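Local coordinates for extracellular fatty acid-binding protein (Gallus gallus, PDB 3SAO) that binds bacterial ferric siderophores, long-chain fatty acids and lysophosphatidic acid in a lipocalin barrel, probably serving as an antibacterial factor, at residues S49-P53 with Q148-V153; M110-Y114 with F128-A132. All blocks are in the same frame, centred on the assembly; numbering follows the deposited sequence.

Interaction 1 of 2, residues S49-P53 with Q148-V153; sequences SYAAP and QAACSV. Unlike the reference sequence in segment 148-153: Ala149 (reference Glu), Ala150 (reference Glu). With NKN ((2R)-2-hydroxy-3-(phosphonooxy)propyl tetradecanoate), chain C.
Ala51, Pro53, Cys151 and Val153 carry a small, largely apolar contact in which the chain after strand 142-144 lies against the outer side of strand 45-52. No hydrogen bond crosses between the segments; contact is made by methyls, the cysteine sulfur, a proline ring against the glutamine side chain, and backbone. Ala51 suits its place because its lone methyl lets the incoming backbone come close, with CB 3.3 Å from Ser152 C, while CG1 of Val153 settles beside that methyl at 3.8 Å. Cys151, modelled in two conformers, turns its sulfur toward the strand backbone at Ala52 in the one given here, and is joined by a disulfide to Cys58. Gln148 meets Pro53 from the opposite direction, its CG 3.7 Å from Pro53 CG. Its amide also ties the loop to itself: OE1 accepts Cys151 N at 2.9 Å on a lone pair, and NE2 returns a bond of 3.0 Å to Cys151 O, lying close to the amide plane. A glutamine, donor and acceptor at once, can thus hold both backbone groups of one residue and fix its own rotation. On the other side of the strand, Tyr50 points into the calyx, where its OH makes a weak 3.3 Å bond to OAD of the ligand phosphate. A disulfide tying the C-terminal segment to the barrel wall is a familiar feature of lipocalins.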
ATOM      1  N   SER A  49      -7.653   5.637  -2.991  1.00 39.55           N
ATOM      2  CA  SER A  49      -7.215   7.019  -2.858  1.00 42.21           C
ATOM      3  C   SER A  49      -6.111   7.102  -1.826  1.00 40.96           C
ATOM      4  O   SER A  49      -6.255   6.547  -0.748  1.00 43.28           O
ATOM      5  CB  SER A  49      -8.392   7.881  -2.422  1.00 42.72           C
ATOM      6  OG  SER A  49      -9.399   7.821  -3.405  1.00 52.67           O
ATOM      7  N   TYR A  50      -4.983   7.715  -2.169  1.00 41.38           N
ATOM      8  CA  TYR A  50      -3.838   7.730  -1.270  1.00 37.32           C
ATOM      9  C   TYR A  50      -3.523   9.175  -0.872  1.00 39.21           C
ATOM     10  O   TYR A  50      -3.811  10.104  -1.640  1.00 39.84           O
ATOM     11  CB  TYR A  50      -2.603   7.204  -1.988  1.00 36.51           C
ATOM     12  CG  TYR A  50      -2.740   5.854  -2.630  1.00 39.40           C
ATOM     13  CD1 TYR A  50      -2.409   4.707  -1.931  1.00 43.20           C
ATOM     14  CD2 TYR A  50      -3.120   5.728  -3.956  1.00 41.99           C
ATOM     15  CE1 TYR A  50      -2.453   3.443  -2.543  1.00 42.11           C
ATOM     16  CE2 TYR A  50      -3.181   4.461  -4.572  1.00 43.46           C
ATOM     17  CZ  TYR A  50      -2.825   3.340  -3.868  1.00 44.90           C
ATOM     18  OH  TYR A  50      -2.909   2.090  -4.456  1.00 46.88           O
ATOM     19  N   ALA A  51      -2.915   9.323   0.295  1.00 37.74           N
ATOM     20  CA  ALA A  51      -2.356  10.566   0.796  1.00 38.57           C
ATOM     21  C   ALA A  51      -1.046  10.261   1.532  1.00 37.70           C
ATOM     22  O   ALA A  51      -1.001   9.496   2.517  1.00 39.20           O
ATOM     23  CB  ALA A  51      -3.425  11.272   1.726  1.00 39.96           C
ATOM     24  N   ALA A  52       0.042  10.833   1.033  1.00 39.35           N
ATOM     25  CA  ALA A  52       1.392  10.632   1.617  1.00 43.47           C
ATOM     26  C   ALA A  52       2.205  11.925   1.642  1.00 44.63           C
ATOM     27  O   ALA A  52       2.263  12.640   0.643  1.00 45.08           O
ATOM     28  CB  ALA A  52       2.125   9.581   0.833  1.00 44.72           C
ATOM     29  N   PRO A  53       2.856  12.231   2.784  1.00 46.61           N
ATOM     30  CA  PRO A  53       3.766  13.371   2.804  1.00 47.65           C
ATOM     31  C   PRO A  53       4.925  13.212   1.841  1.00 46.69           C
ATOM     32  O   PRO A  53       5.262  12.082   1.444  1.00 46.42           O
ATOM     33  CB  PRO A  53       4.307  13.395   4.246  1.00 50.63           C
ATOM     34  CG  PRO A  53       3.644  12.286   4.973  1.00 49.41           C
ATOM     35  CD  PRO A  53       2.964  11.404   4.000  1.00 49.32           C
ATOM     36  N   GLN A 148       2.063   9.786  10.519  1.00 49.19           N
ATOM     37  CA  GLN A 148       2.058  11.185  10.157  1.00 50.57           C
ATOM     38  C   GLN A 148       0.610  11.658  10.243  1.00 50.11           C
ATOM     39  O   GLN A 148      -0.308  10.916   9.898  1.00 51.85           O
ATOM     40  CB  GLN A 148       2.595  11.361   8.742  1.00 49.34           C
ATOM     41  CG  GLN A 148       1.828  10.538   7.706  1.00 49.42           C
ATOM     42  CD  GLN A 148       0.729  11.323   7.011  1.00 54.04           C
ATOM     43  OE1 GLN A 148       0.505  12.509   7.293  1.00 53.21           O
ATOM     44  NE2 GLN A 148       0.049  10.665   6.092  1.00 50.31           N
ATOM     45  N   ALA A 149       0.417  12.895  10.655  1.00 50.26           N
ATOM     46  CA  ALA A 149      -0.935  13.378  10.879  1.00 52.90           C
ATOM     47  C   ALA A 149      -1.293  14.571   9.999  1.00 56.98           C
ATOM     48  O   ALA A 149      -2.360  15.155  10.176  1.00 63.81           O
ATOM     49  CB  ALA A 149      -1.117  13.713  12.355  1.00 51.98           C
ATOM     50  N   ALA A 150      -0.454  14.919   9.032  1.00 55.85           N
ATOM     51  CA  ALA A 150      -0.676  16.170   8.288  1.00 59.27           C
ATOM     52  C   ALA A 150      -1.225  15.950   6.880  1.00 58.19           C
ATOM     53  O   ALA A 150      -1.577  16.908   6.185  1.00 59.86           O
ATOM     54  CB  ALA A 150       0.617  16.968   8.222  1.00 61.42           C
ATOM     55  N   CYS A 151      -1.251  14.695   6.441  1.00 54.01           N
ATOM     56  CA  CYS A 151      -1.607  14.364   5.091  0.50 52.16           C
ATOM     57  C   CYS A 151      -2.727  13.322   5.096  1.00 50.71           C
ATOM     58  O   CYS A 151      -2.458  12.179   5.459  1.00 49.77           O
ATOM     59  CB  CYS A 151      -0.332  13.834   4.443  0.50 52.50           C
ATOM     60  SG  CYS A 151      -0.381  13.607   2.696  0.50 48.60           S
ATOM     61  N   SER A 152      -3.949  13.723   4.710  1.00 47.07           N
ATOM     62  CA  SER A 152      -5.142  12.856   4.719  1.00 47.86           C
ATOM     63  C   SER A 152      -5.826  12.769   3.379  1.00 45.98           C
ATOM     64  O   SER A 152      -5.846  13.704   2.608  1.00 45.08           O
ATOM     65  CB  SER A 152      -6.187  13.383   5.698  1.00 50.34           C
ATOM     66  OG  SER A 152      -5.728  13.308   7.018  1.00 58.13           O
ATOM     67  N   VAL A 153      -6.509  11.661   3.145  1.00 44.74           N
ATOM     68  CA  VAL A 153      -7.416  11.610   2.031  1.00 44.74           C
ATOM     69  C   VAL A 153      -8.598  12.546   2.268  1.00 45.42           C
ATOM     70  O   VAL A 153      -9.050  12.756   3.391  1.00 45.17           O
ATOM     71  CB  VAL A 153      -7.913  10.191   1.785  1.00 45.15           C
ATOM     72  CG1 VAL A 153      -6.677   9.260   1.513  1.00 43.66           C
ATOM     73  CG2 VAL A 153      -8.711   9.737   2.951  1.00 45.36           C
TER
HETATM   74  OAA NKN C 161      -1.050  -0.425  -5.086  1.00 61.99           O
HETATM   75  OAB NKN C 161       0.224  -1.837  -3.664  1.00 63.39           O
HETATM   76  PAC NKN C 161      -1.011  -0.981  -3.694  1.00 49.42           P
HETATM   77  OAD NKN C 161      -1.141   0.026  -2.578  1.00 51.02           O
HETATM   78  OAE NKN C 161      -6.432  -3.748   1.337  1.00 76.44           O
HETATM   79  OAF NKN C 161      -2.264  -1.961  -3.521  1.00 51.19           O
HETATM   80  CAG NKN C 161      -3.642  -1.582  -3.428  1.00 54.20           C
HETATM   81  CAH NKN C 161      -4.495  -2.751  -2.945  1.00 62.08           C
HETATM   82  CAI NKN C 161      -5.445  -2.481  -1.765  1.00 68.87           C
HETATM   83  OAJ NKN C 161      -5.402  -3.551  -0.796  1.00 71.76           O
HETATM   84  CAK NKN C 161      -6.474  -3.960   0.124  1.00 74.00           C
HETATM   85  CAL NKN C 161      -7.642  -4.747  -0.410  1.00 71.56           C
HETATM   86  CAM NKN C 161      -7.686  -6.097   0.291  1.00 71.15           C
HETATM   87  CAN NKN C 161      -8.607  -7.086  -0.414  1.00 69.56           C
HETATM   88  CAO NKN C 161      -9.123  -6.545  -1.748  1.00 67.66           C
HETATM   89  OAY NKN C 161      -5.300  -3.141  -4.062  1.00 74.60           O

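Interaction 2 of 2, residues M110-Y114 with F128-A132; sequences MMRLY and FRKLA. With NKN ((2R)-2-hydroxy-3-(phosphonooxy)propyl tetradecanoate), chain C.
Met111 reaches from strand 106-115 to helix 122-133, and its side chain can be followed atom by atom. CB lies 3.8 Å from CE1 of Phe128, approaching the ring obliquely. The chain runs on extended through CG to SD, which rests 3.6 Å from Ala132 CA. A bend at the last torsion (chi3 54°) then brings CE to 3.5 Å from Ala132 N and alongside CB of Leu131. A flexible, unbranched methionine suits this span between strand and helix, and the small Ala132 permits the thioether to lie close against the helix backbone. Phe128 lies beside it with a flat ring: Leu113 CB sits over one face in a CH-pi contact, 4.0 Å from the centroid and 23° off the normal. The two segments run nearly antiparallel, at 168°, and Val142 packs on Phe128 from the last strand. Arg112 and Tyr114 point the other way, into the barrel. Arg112 NH1 donates to phosphate oxygen OAB at 2.9 Å, a hydrogen bond that the charges probably strengthen, while the Tyr114 ring carries the glycerol part of the ligand over one face. One strand therefore has an apolar outer face and a ligand-binding inner face, and the arrangement is the lipocalin one, with the C-terminal helix packed against the outside of the calyx.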
ATOM      1  N   MET A 110       7.340  -4.225  -5.009  1.00 44.97           N
ATOM      2  CA  MET A 110       7.298  -3.797  -3.611  1.00 46.34           C
ATOM      3  C   MET A 110       6.227  -4.569  -2.875  1.00 43.87           C
ATOM      4  O   MET A 110       5.187  -4.877  -3.422  1.00 47.11           O
ATOM      5  CB  MET A 110       7.021  -2.300  -3.510  1.00 47.28           C
ATOM      6  CG  MET A 110       7.181  -1.758  -2.084  1.00 52.24           C
ATOM      7  SD  MET A 110       7.082   0.020  -2.049  1.00 63.19           S
ATOM      8  CE  MET A 110       8.640   0.491  -2.826  1.00 58.62           C
ATOM      9  N   MET A 111       6.497  -4.902  -1.631  1.00 42.65           N
ATOM     10  CA  MET A 111       5.503  -5.428  -0.746  1.00 41.21           C
ATOM     11  C   MET A 111       5.026  -4.319   0.147  1.00 42.40           C
ATOM     12  O   MET A 111       5.841  -3.521   0.648  1.00 42.77           O
ATOM     13  CB  MET A 111       6.092  -6.540   0.096  1.00 42.91           C
ATOM     14  CG  MET A 111       6.382  -7.754  -0.697  1.00 50.58           C
ATOM     15  SD  MET A 111       6.906  -9.146   0.327  1.00 58.84           S
ATOM     16  CE  MET A 111       5.605  -9.332   1.546  1.00 33.40           C
ATOM     17  N   ARG A 112       3.729  -4.309   0.409  1.00 44.57           N
ATOM     18  CA  ARG A 112       3.132  -3.342   1.320  1.00 42.53           C
ATOM     19  C   ARG A 112       2.236  -4.014   2.397  1.00 40.36           C
ATOM     20  O   ARG A 112       1.577  -4.997   2.150  1.00 42.43           O
ATOM     21  CB  ARG A 112       2.316  -2.323   0.537  1.00 43.74           C
ATOM     22  CG  ARG A 112       3.056  -1.584  -0.530  1.00 46.89           C
ATOM     23  CD  ARG A 112       2.170  -0.532  -1.171  1.00 46.99           C
ATOM     24  NE  ARG A 112       2.993   0.404  -1.920  1.00 53.40           N
ATOM     25  CZ  ARG A 112       3.388   0.230  -3.175  1.00 53.71           C
ATOM     26  NH1 ARG A 112       2.980  -0.823  -3.865  1.00 54.54           N
ATOM     27  NH2 ARG A 112       4.202   1.112  -3.734  1.00 58.55           N
ATOM     28  N   LEU A 113       2.250  -3.492   3.615  1.00 39.08           N
ATOM     29  CA  LEU A 113       1.327  -3.953   4.654  1.00 40.24           C
ATOM     30  C   LEU A 113       0.281  -2.870   4.899  1.00 40.05           C
ATOM     31  O   LEU A 113       0.612  -1.768   5.357  1.00 40.05           O
ATOM     32  CB  LEU A 113       2.081  -4.251   5.956  1.00 40.94           C
ATOM     33  CG  LEU A 113       1.292  -4.648   7.192  1.00 41.55           C
ATOM     34  CD1 LEU A 113       0.419  -5.916   6.954  1.00 40.13           C
ATOM     35  CD2 LEU A 113       2.293  -4.839   8.371  1.00 41.35           C
ATOM     36  N   TYR A 114      -0.965  -3.193   4.589  1.00 38.92           N
ATOM     37  CA  TYR A 114      -2.127  -2.398   4.944  1.00 40.96           C
ATOM     38  C   TYR A 114      -2.599  -2.763   6.363  1.00 42.50           C
ATOM     39  O   TYR A 114      -2.692  -3.940   6.707  1.00 42.65           O
ATOM     40  CB  TYR A 114      -3.258  -2.637   3.935  1.00 43.15           C
ATOM     41  CG  TYR A 114      -3.111  -1.874   2.642  1.00 41.95           C
ATOM     42  CD1 TYR A 114      -4.025  -0.872   2.298  1.00 44.87           C
ATOM     43  CD2 TYR A 114      -2.098  -2.154   1.754  1.00 42.14           C
ATOM     44  CE1 TYR A 114      -3.897  -0.148   1.127  1.00 48.72           C
ATOM     45  CE2 TYR A 114      -1.961  -1.408   0.551  1.00 47.99           C
ATOM     46  CZ  TYR A 114      -2.869  -0.413   0.267  1.00 47.02           C
ATOM     47  OH  TYR A 114      -2.763   0.350  -0.859  1.00 47.95           O
ATOM     48  N   PHE A 128       3.718 -10.355   7.537  1.00 43.42           N
ATOM     49  CA  PHE A 128       4.405  -9.533   6.526  1.00 42.77           C
ATOM     50  C   PHE A 128       5.897  -9.894   6.439  1.00 41.34           C
ATOM     51  O   PHE A 128       6.427 -10.140   5.335  1.00 39.67           O
ATOM     52  CB  PHE A 128       4.239  -8.066   6.853  1.00 41.10           C
ATOM     53  CG  PHE A 128       4.874  -7.144   5.860  1.00 43.34           C
ATOM     54  CD1 PHE A 128       4.299  -6.929   4.604  1.00 43.33           C
ATOM     55  CD2 PHE A 128       5.995  -6.437   6.200  1.00 46.08           C
ATOM     56  CE1 PHE A 128       4.913  -6.058   3.682  1.00 45.29           C
ATOM     57  CE2 PHE A 128       6.606  -5.585   5.291  1.00 46.39           C
ATOM     58  CZ  PHE A 128       6.053  -5.394   4.039  1.00 49.02           C
ATOM     59  N   ARG A 129       6.567  -9.903   7.596  1.00 44.00           N
ATOM     60  CA  ARG A 129       8.012 -10.206   7.648  1.00 46.24           C
ATOM     61  C   ARG A 129       8.317 -11.632   7.146  1.00 48.07           C
ATOM     62  O   ARG A 129       9.244 -11.826   6.353  1.00 47.41           O
ATOM     63  CB  ARG A 129       8.590  -9.961   9.046  1.00 47.26           C
ATOM     64  CG  ARG A 129       8.737  -8.484   9.437  1.00 50.40           C
ATOM     65  CD  ARG A 129       9.559  -8.298  10.705  1.00 56.43           C
ATOM     66  NE  ARG A 129       9.762  -6.881  10.996  1.00 60.67           N
ATOM     67  CZ  ARG A 129      10.674  -6.104  10.408  1.00 63.15           C
ATOM     68  NH1 ARG A 129      11.523  -6.592   9.517  1.00 59.62           N
ATOM     69  NH2 ARG A 129      10.751  -4.824  10.738  1.00 64.60           N
ATOM     70  N   LYS A 130       7.491 -12.594   7.541  1.00 47.98           N
ATOM     71  CA  LYS A 130       7.543 -13.951   6.991  1.00 48.69           C
ATOM     72  C   LYS A 130       7.444 -14.018   5.479  1.00 46.03           C
ATOM     73  O   LYS A 130       8.262 -14.651   4.819  1.00 47.39           O
ATOM     74  CB  LYS A 130       6.426 -14.815   7.565  1.00 50.38           C
ATOM     75  CG  LYS A 130       6.510 -16.264   7.146  1.00 56.38           C
ATOM     76  CD  LYS A 130       5.491 -17.136   7.856  1.00 60.97           C
ATOM     77  CE  LYS A 130       4.083 -16.846   7.370  1.00 63.87           C
ATOM     78  NZ  LYS A 130       3.107 -17.835   7.902  1.00 72.54           N
ATOM     79  N   LEU A 131       6.403 -13.425   4.920  1.00 42.66           N
ATOM     80  CA  LEU A 131       6.255 -13.456   3.479  1.00 43.60           C
ATOM     81  C   LEU A 131       7.331 -12.645   2.740  1.00 41.38           C
ATOM     82  O   LEU A 131       7.728 -13.043   1.645  1.00 42.77           O
ATOM     83  CB  LEU A 131       4.870 -12.982   3.087  1.00 42.74           C
ATOM     84  CG  LEU A 131       3.743 -13.905   3.566  1.00 42.29           C
ATOM     85  CD1 LEU A 131       2.385 -13.286   3.229  1.00 43.67           C
ATOM     86  CD2 LEU A 131       3.879 -15.326   2.991  1.00 49.05           C
ATOM     87  N   ALA A 132       7.750 -11.503   3.302  1.00 42.84           N
ATOM     88  CA  ALA A 132       8.918 -10.755   2.796  1.00 41.32           C
ATOM     89  C   ALA A 132      10.159 -11.626   2.761  1.00 43.82           C
ATOM     90  O   ALA A 132      10.878 -11.696   1.747  1.00 44.48           O
ATOM     91  CB  ALA A 132       9.170  -9.500   3.647  1.00 43.20           C
TER
HETATM   92  OAA NKN C 161      -1.050  -0.425  -5.086  1.00 61.99           O
HETATM   93  OAB NKN C 161       0.224  -1.837  -3.664  1.00 63.39           O
HETATM   94  PAC NKN C 161      -1.011  -0.981  -3.694  1.00 49.42           P
HETATM   95  OAD NKN C 161      -1.141   0.026  -2.578  1.00 51.02           O
HETATM   96  OAE NKN C 161      -6.432  -3.748   1.337  1.00 76.44           O
HETATM   97  OAF NKN C 161      -2.264  -1.961  -3.521  1.00 51.19           O
HETATM   98  CAG NKN C 161      -3.642  -1.582  -3.428  1.00 54.20           C
HETATM   99  CAH NKN C 161      -4.495  -2.751  -2.945  1.00 62.08           C
HETATM  100  CAI NKN C 161      -5.445  -2.481  -1.765  1.00 68.87           C
HETATM  101  OAJ NKN C 161      -5.402  -3.551  -0.796  1.00 71.76           O
HETATM  102  CAK NKN C 161      -6.474  -3.960   0.124  1.00 74.00           C
HETATM  103  CAL NKN C 161      -7.642  -4.747  -0.410  1.00 71.56           C
HETATM  104  CAM NKN C 161      -7.686  -6.097   0.291  1.00 71.15           C
HETATM  105  CAN NKN C 161      -8.607  -7.086  -0.414  1.00 69.56           C
HETATM  106  CAO NKN C 161      -9.123  -6.545  -1.748  1.00 67.66           C
HETATM  107  OAY NKN C 161      -5.300  -3.141  -4.062  1.00 74.60           O

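The centres of the two contacts lie about 21 Å apart, on opposite sides of the chain's centre, yet each has one segment on a strand of the same curled antiparallel sheet. In sequence, interaction 2 is nested within the loop closed by interaction 1: strand 45-52 comes first, then strand 106-115 and helix 122-133, and finally the C-terminal segment 148-153. Each covers the outer surface of a barrel strand whose inner surface faces the ligand. Across the calyx the inner sides meet, with Tyr50 CE1 3.5 Å from Tyr114 OH, and the phosphate touches both strands while Lys82 also bonds to the ligand. Two parts of the barrel wall, each covered outside by a different later segment, thus share one lysophosphatidic acid site.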